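Local coordinates for uncharacterized protein (Desulfovibrio desulfuricans subsp. desulfuricans str. G20, PDB 2Q30) that is of unknown function but adopts the double-stranded beta-helix fold of RmlC-like cupins and forms a two-chain assembly, at residues A[11-15]-A[100-104]. Numbering follows the deposited sequence.
Sequences LLEAV and MKVLV
On the outer face of the larger sheet of the cupin beta-barrel, the N-terminal loop that follows strand 7-10 is tied to strand 100-107 by Lys101, whose amino group reaches the backbone of Leu11. The bond from Lys101 NZ to Leu11 O is 2.7 Å long and arrives in the carbonyl plane on a lone pair, with a C=O...N angle of 141°. Lys101 gets there fully stretched: CG lies anti to the backbone N (chi1 -169°), and the extended chain beyond CG carries NZ away from the strand to the Leu11 carbonyl. Its methylenes are used too. Val15 CG1 rests 3.9 Å from Lys101 CD, the two side chains running alongside with reversed directions, and Leu12 CD2 comes to 4.2 Å from the same carbon. Two residues along the strand, on the same face, Leu103 also points at the loop; its CD1 meets Leu11 CD1 at 3.7 Å, and the two side chains lie roughly perpendicular. The amino group of the buried Lys101 lies beside Leu11 CB and Val15 CG1, with the loop carbonyl as one polar partner and a bound ethanediol close by. Lys101 also touches Glu25 of strand 23-29, whose Val27 packs on both Leu11 and Leu103. Leu62 of strand 56-63 backs Leu11. Leu11 also makes backbone hydrogen bonds to the second subunit, whose Val83 and Val60 pack on Leu11 and Leu103, so the contact forms part of the interface between the chains.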
loop_
_atom_site.group_PDB
_atom_site.type_symbol
_atom_site.label_atom_id
_atom_site.label_comp_id
_atom_site.label_asym_id
_atom_site.label_seq_id
_atom_site.Cartn_x
_atom_site.Cartn_y
_atom_site.Cartn_z
ATOM N N LEU A 11 -10.139 -4.097 -0.708
ATOM C CA LEU A 11 -9.783 -4.595 0.623
ATOM C C LEU A 11 -10.629 -4.090 1.768
ATOM O O LEU A 11 -10.594 -4.693 2.820
ATOM C CB LEU A 11 -8.318 -4.337 0.920
ATOM C CG LEU A 11 -7.284 -4.954 -0.029
ATOM C CD1 LEU A 11 -5.899 -4.484 0.372
ATOM C CD2 LEU A 11 -7.360 -6.483 0.007
ATOM N N LEU A 12 -11.361 -2.991 1.590
ATOM C CA LEU A 12 -12.284 -2.492 2.639
ATOM C C LEU A 12 -13.773 -2.765 2.390
ATOM O O LEU A 12 -14.645 -2.326 3.169
ATOM C CB LEU A 12 -12.044 -1.002 2.869
ATOM C CG LEU A 12 -10.632 -0.674 3.352
ATOM C CD1 LEU A 12 -10.505 0.838 3.451
ATOM C CD2 LEU A 12 -10.323 -1.332 4.716
ATOM N N GLU A 13 -14.068 -3.492 1.316
ATOM C CA GLU A 13 -15.421 -3.801 0.929
ATOM C C GLU A 13 -16.071 -4.752 1.925
ATOM O O GLU A 13 -17.264 -4.632 2.196
ATOM C CB GLU A 13 -15.420 -4.345 -0.500
ATOM C CG GLU A 13 -16.768 -4.608 -1.113
ATOM C CD GLU A 13 -16.625 -4.979 -2.587
ATOM O OE1 GLU A 13 -16.727 -6.175 -2.906
ATOM O OE2 GLU A 13 -16.349 -4.079 -3.404
ATOM N N ALA A 14 -15.301 -5.690 2.460
ATOM C CA ALA A 14 -15.784 -6.633 3.482
ATOM C C ALA A 14 -14.558 -7.141 4.221
ATOM O O ALA A 14 -13.751 -7.869 3.630
ATOM C CB ALA A 14 -16.562 -7.797 2.834
ATOM N N VAL A 15 -14.399 -6.750 5.479
ATOM C CA VAL A 15 -13.238 -7.146 6.268
ATOM C C VAL A 15 -13.605 -8.353 7.135
ATOM O O VAL A 15 -14.782 -8.566 7.443
ATOM C CB VAL A 15 -12.625 -5.956 7.063
ATOM C CG1 VAL A 15 -12.315 -4.805 6.089
ATOM C CG2 VAL A 15 -13.543 -5.470 8.190
HETATM N N MSE A 100 -8.610 -2.124 12.817
HETATM C CA MSE A 100 -7.624 -1.673 11.857
HETATM C C MSE A 100 -7.305 -2.709 10.815
HETATM O O MSE A 100 -7.298 -3.911 11.101
HETATM C CB MSE A 100 -6.353 -1.381 12.641
HETATM C CG MSE A 100 -5.272 -0.623 11.925
HETATM SE SE MSE A 100 -3.636 -0.782 12.945
HETATM C CE MSE A 100 -2.989 -2.358 12.230
ATOM N N LYS A 101 -7.046 -2.238 9.599
ATOM C CA LYS A 101 -6.563 -3.103 8.541
ATOM C C LYS A 101 -5.336 -2.464 7.905
ATOM O O LYS A 101 -5.304 -1.242 7.643
ATOM C CB LYS A 101 -7.636 -3.450 7.523
ATOM C CG LYS A 101 -7.237 -4.547 6.568
ATOM C CD LYS A 101 -8.399 -4.991 5.695
ATOM C CE LYS A 101 -8.040 -6.149 4.748
ATOM N NZ LYS A 101 -9.280 -6.666 4.050
ATOM N N VAL A 102 -4.327 -3.304 7.677
ATOM C CA VAL A 102 -3.093 -2.897 7.011
ATOM C C VAL A 102 -2.773 -3.824 5.852
ATOM O O VAL A 102 -3.227 -4.954 5.831
ATOM C CB VAL A 102 -1.876 -2.830 7.990
ATOM C CG1 VAL A 102 -2.178 -1.853 9.122
ATOM C CG2 VAL A 102 -1.491 -4.213 8.511
ATOM N N LEU A 103 -1.993 -3.308 4.903
ATOM C CA LEU A 103 -1.526 -4.058 3.747
ATOM C C LEU A 103 -0.021 -4.069 3.795
ATOM O O LEU A 103 0.598 -3.027 3.924
ATOM C CB LEU A 103 -1.983 -3.394 2.453
ATOM C CG LEU A 103 -1.748 -4.234 1.185
ATOM C CD1 LEU A 103 -2.493 -5.581 1.241
ATOM C CD2 LEU A 103 -2.208 -3.421 -0.035
ATOM N N VAL A 104 0.556 -5.250 3.667
ATOM C CA VAL A 104 1.986 -5.420 3.698
ATOM C C VAL A 104 2.432 -5.904 2.341
ATOM O O VAL A 104 1.871 -6.851 1.854
ATOM C CB VAL A 104 2.389 -6.448 4.786
ATOM C CG1 VAL A 104 3.946 -6.637 4.819
ATOM C CG2 VAL A 104 1.850 -6.005 6.129
#